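Local coordinates for arginine 3rd transport system periplasmic binding protein (Legionella pneumophila subsp. pneumophila str. Philadelphia 1, PDB 3KZG), which probably binds arginine in the periplasm and hands it to an inner-membrane transport system for uptake, at the interface of chains A and B and the interface of chains B and C. Coordinates in Å, arbitrary orientation; residue numbers count along the deposited sequence, not the author numbering. Chains: chain A/B/C, Arginine 3rd transport system periplasmic binding protein.

Contact 1: the interface of chains A and B. Residues chain A 86, 88-89, 216; chain B 85, 213, 216.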
loop_
_atom_site.group_PDB
_atom_site.type_symbol
_atom_site.label_atom_id
_atom_site.label_comp_id
_atom_site.label_asym_id
_atom_site.label_seq_id
_atom_site.Cartn_x
_atom_site.Cartn_y
_atom_site.Cartn_z
ATOM N N PRO A 86 20.985 5.709 -9.897
ATOM C CA PRO A 86 20.072 5.991 -11.009
ATOM C C PRO A 86 18.694 6.274 -10.416
ATOM O O PRO A 86 18.334 5.693 -9.388
ATOM C CB PRO A 86 20.113 4.702 -11.824
ATOM C CG PRO A 86 20.351 3.649 -10.768
ATOM C CD PRO A 86 21.380 4.289 -9.868
HETATM N N MSE A 88 15.962 6.206 -12.454
HETATM C CA MSE A 88 15.023 5.638 -13.409
HETATM C C MSE A 88 15.742 4.657 -14.332
HETATM O O MSE A 88 16.912 4.856 -14.677
HETATM C CB MSE A 88 14.400 6.778 -14.227
HETATM C CG MSE A 88 13.389 6.368 -15.278
HETATM SE SE MSE A 88 12.513 7.923 -16.059
HETATM C CE MSE A 88 11.403 7.010 -17.369
ATOM N N GLU A 89 15.053 3.587 -14.711
ATOM C CA GLU A 89 15.645 2.606 -15.614
ATOM C C GLU A 89 15.795 3.252 -16.991
ATOM O O GLU A 89 14.927 4.005 -17.416
ATOM C CB GLU A 89 14.752 1.368 -15.724
ATOM C CG GLU A 89 15.333 0.265 -16.587
ATOM C CD GLU A 89 14.461 -0.983 -16.619
ATOM O OE1 GLU A 89 13.386 -0.957 -17.255
ATOM O OE2 GLU A 89 14.857 -1.988 -15.997
ATOM N N GLU A 216 12.426 7.760 -2.132
ATOM C CA GLU A 216 11.837 6.505 -2.550
ATOM C C GLU A 216 11.119 5.902 -1.355
ATOM O O GLU A 216 10.128 5.193 -1.509
ATOM C CB GLU A 216 12.924 5.564 -3.086
ATOM C CG GLU A 216 13.712 6.204 -4.220
ATOM C CD GLU A 216 14.805 5.326 -4.788
ATOM O OE1 GLU A 216 15.573 4.727 -4.011
ATOM O OE2 GLU A 216 14.907 5.251 -6.027
ATOM N N LEU B 85 22.584 -1.632 -6.148
ATOM C CA LEU B 85 22.138 -0.318 -5.726
ATOM C C LEU B 85 21.643 -0.518 -4.300
ATOM O O LEU B 85 21.092 -1.570 -3.972
ATOM C CB LEU B 85 20.966 0.158 -6.589
ATOM C CG LEU B 85 21.168 0.259 -8.101
ATOM C CD1 LEU B 85 19.903 0.810 -8.746
ATOM C CD2 LEU B 85 22.346 1.175 -8.389
ATOM N N LEU B 213 15.087 -0.794 -9.610
ATOM C CA LEU B 213 14.515 0.391 -10.241
ATOM C C LEU B 213 13.070 0.161 -10.686
ATOM O O LEU B 213 12.237 1.049 -10.564
ATOM C CB LEU B 213 15.363 0.818 -11.440
ATOM C CG LEU B 213 16.743 1.388 -11.109
ATOM C CD1 LEU B 213 17.511 1.625 -12.397
ATOM C CD2 LEU B 213 16.602 2.684 -10.309
ATOM N N GLU B 216 10.810 0.087 -7.640
ATOM C CA GLU B 216 10.641 1.438 -7.132
ATOM C C GLU B 216 9.655 2.210 -8.011
ATOM O O GLU B 216 8.913 3.054 -7.520
ATOM C CB GLU B 216 11.996 2.159 -7.084
ATOM C CG GLU B 216 12.753 1.964 -5.764
ATOM C CD GLU B 216 14.259 2.101 -5.911
ATOM O OE1 GLU B 216 14.712 2.951 -6.707
ATOM O OE2 GLU B 216 14.997 1.360 -5.221
#
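A:Glu216 and B:Glu216 bring their carboxylates together where helix 202-217 of each chain meets the same helix of the other chain, and OE2 of A:Glu216 lies 2.4 Å from OE1 of B:Glu216. Two ionised carboxylates would be expected to repel here. A shared proton is one possible reading and imprecise placement another, so the nature of the pair stays doubtful. OE1 of B:Glu216 points into the carboxylate of A:Glu216, nearer its OE2 than its OE1, with the two planes 57° apart. CG of A:Glu216 is anti to the carbonyl carbon (chi1 -56°) and the chain is extended beyond it, which carries the carboxylate across to chain B. In B:Glu216 chi1 is -89°, so the two-fold is not exact at this pair, although the meeting of like residues places it near the axis. The coordinates alone do not establish whether this A-B interface forms outside the crystal.

The rest of the patch is apolar. A:Pro86 presents its ring tip to tip to the methyls of B:Leu85, with CG 3.5 Å from CD1 of B:Leu85 and CD 3.6 Å from its CD2. B:Leu213, one helical turn before B:Glu216, crosses the same proline at about a right angle. Its CD1 fits between A:Pro86 CG and A:Glu89 CA, at 3.8 Å from each, and so spans two points of one loop. The other methyl, CD2 of B:Leu213, rests 3.6 Å from the carbonyl oxygen O of A:Pro86.

Contact 2: the interface of chains B and C. Residues chain B 171-172; chain C 12, 14, 18, 20, 27, 164.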
loop_
_atom_site.group_PDB
_atom_site.type_symbol
_atom_site.label_atom_id
_atom_site.label_comp_id
_atom_site.label_asym_id
_atom_site.label_seq_id
_atom_site.Cartn_x
_atom_site.Cartn_y
_atom_site.Cartn_z
ATOM N N TYR B 171 8.278 -9.160 25.499
ATOM C CA TYR B 171 6.916 -8.747 25.164
ATOM C C TYR B 171 6.651 -7.335 25.690
ATOM O O TYR B 171 7.012 -6.343 25.052
ATOM C CB TYR B 171 5.922 -9.740 25.787
ATOM C CG TYR B 171 4.459 -9.409 25.583
ATOM C CD1 TYR B 171 3.901 -9.370 24.305
ATOM C CD2 TYR B 171 3.623 -9.158 26.675
ATOM C CE1 TYR B 171 2.548 -9.092 24.117
ATOM C CE2 TYR B 171 2.271 -8.878 26.498
ATOM C CZ TYR B 171 1.741 -8.849 25.217
ATOM O OH TYR B 171 0.402 -8.587 25.030
ATOM N N ALA B 172 6.019 -7.254 26.857
ATOM C CA ALA B 172 5.711 -5.972 27.476
ATOM C C ALA B 172 6.717 -5.698 28.587
ATOM O O ALA B 172 6.513 -6.093 29.735
ATOM C CB ALA B 172 4.293 -5.987 28.038
ATOM N N PHE C 12 -6.577 -6.259 28.317
ATOM C CA PHE C 12 -5.707 -7.282 27.758
ATOM C C PHE C 12 -6.369 -8.379 26.923
ATOM O O PHE C 12 -7.063 -9.238 27.455
ATOM C CB PHE C 12 -4.930 -7.939 28.902
ATOM C CG PHE C 12 -3.810 -8.818 28.446
ATOM C CD1 PHE C 12 -2.596 -8.265 28.060
ATOM C CD2 PHE C 12 -3.972 -10.199 28.384
ATOM C CE1 PHE C 12 -1.550 -9.071 27.618
ATOM C CE2 PHE C 12 -2.934 -11.016 27.943
ATOM C CZ PHE C 12 -1.721 -10.450 27.559
ATOM N N PRO C 14 -4.686 -9.648 23.264
ATOM C CA PRO C 14 -3.932 -9.595 22.004
ATOM C C PRO C 14 -4.609 -10.559 21.033
ATOM O O PRO C 14 -5.144 -11.577 21.460
ATOM C CB PRO C 14 -2.542 -10.090 22.404
ATOM C CG PRO C 14 -2.433 -9.691 23.849
ATOM C CD PRO C 14 -3.809 -10.005 24.395
ATOM N N VAL C 18 -3.736 -4.404 23.975
ATOM C CA VAL C 18 -2.906 -4.729 25.119
ATOM C C VAL C 18 -2.537 -3.417 25.800
ATOM O O VAL C 18 -1.973 -2.516 25.178
ATOM C CB VAL C 18 -1.626 -5.485 24.686
ATOM C CG1 VAL C 18 -0.994 -4.777 23.520
ATOM C CG2 VAL C 18 -0.640 -5.572 25.847
ATOM N N SER C 20 -0.210 -2.345 28.123
ATOM C CA SER C 20 1.025 -2.637 28.839
ATOM C C SER C 20 1.269 -1.576 29.906
ATOM O O SER C 20 2.159 -0.734 29.770
ATOM C CB SER C 20 2.204 -2.686 27.864
ATOM O OG SER C 20 2.312 -1.477 27.136
ATOM N N TYR C 27 -1.706 -0.884 22.442
ATOM C CA TYR C 27 -1.472 -1.148 21.037
ATOM C C TYR C 27 -2.262 -2.382 20.641
ATOM O O TYR C 27 -2.742 -3.125 21.501
ATOM C CB TYR C 27 0.028 -1.318 20.751
ATOM C CG TYR C 27 0.676 -2.554 21.327
ATOM C CD1 TYR C 27 0.615 -3.772 20.654
ATOM C CD2 TYR C 27 1.385 -2.496 22.526
ATOM C CE1 TYR C 27 1.250 -4.906 21.157
ATOM C CE2 TYR C 27 2.023 -3.623 23.044
ATOM C CZ TYR C 27 1.953 -4.825 22.354
ATOM O OH TYR C 27 2.587 -5.939 22.852
ATOM N N TYR C 164 -3.404 -16.524 18.487
ATOM C CA TYR C 164 -2.270 -15.746 18.987
ATOM C C TYR C 164 -1.506 -16.516 20.061
ATOM O O TYR C 164 -0.285 -16.660 19.983
ATOM C CB TYR C 164 -2.758 -14.420 19.584
ATOM C CG TYR C 164 -1.676 -13.593 20.264
ATOM C CD1 TYR C 164 -0.833 -12.763 19.525
ATOM C CD2 TYR C 164 -1.504 -13.639 21.651
ATOM C CE1 TYR C 164 0.156 -11.994 20.147
ATOM C CE2 TYR C 164 -0.517 -12.875 22.283
ATOM C CZ TYR C 164 0.307 -12.054 21.522
ATOM O OH TYR C 164 1.274 -11.290 22.130
#
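B:Tyr171 pushes its phenol end among the side chains of C:Phe12, C:Pro14, C:Val18, C:Tyr27 and C:Tyr164, and hides 108 Å² of its surface against chain C. Its CG stands anti to the backbone N (chi1 177°), which directs the ring away from its own loop. Both B:Tyr171 and B:Ala172 are poorly ordered, so the fine geometry of this contact is uncertain.

The first kind of contact is hydroxyl against ring. The phenol oxygens of C:Tyr27 and C:Tyr164 both approach CE1 of B:Tyr171 but from opposite sides of the ring plane. OH of C:Tyr27 stands above the plane, just outside the rim, 3.4 Å from that CE1, whereas OH of C:Tyr164 comes in obliquely and lower past the rim, 3.2 Å from the same CE1. Neither arrangement makes a polar bond to chain B.

Van der Waals contacts around the phenol tip form the second kind. OH of B:Tyr171 lies 3.3 Å from C:Pro14 CG, and C:Phe12 CE1 and C:Val18 CG2 are equally near. C:Phe12 meets the tyrosine tip to tip, its edge carrying CE2 of B:Tyr171 in plane. Away from the phenol tip, CB of B:Ala172 touches CB of C:Ser20 at 3.9 Å.

Packing within chain C supports the receiving surface. C:Pro14 lies between two rings, its CD 3.7 Å above the plane of C:Phe12 over the ring centre and its CB over the rim of C:Tyr164. CG1 of C:Val18 covers one face of C:Tyr27.

The receiving residues come from the early strands (12-13, 17-19, 26-27) and from helix 159-167, which in this two-lobed family probably lie on opposite lobes. The tyrosine thus plausibly enters at the mouth of chain C's ligand cleft and helps pack neighbouring copies together, perhaps only in the crystal.

Chain B takes part in both contact 1 and contact 2, whose C-alpha centres are about 39 Å apart, and the two share no residue. In contact 1 it offers helix 202-217 and the loop at residue 85, in contact 2 a loop at residues 171-172. The symmetry also differs: contact 1 belongs to a two-fold interface in which like elements pair, while contact 2 belongs to one that is not an exact two-fold and sets a loop of one copy against a different surface of another. Chain B thus bridges A and C through separate surfaces within the four-copy deposited assembly, which need not be the physiological state.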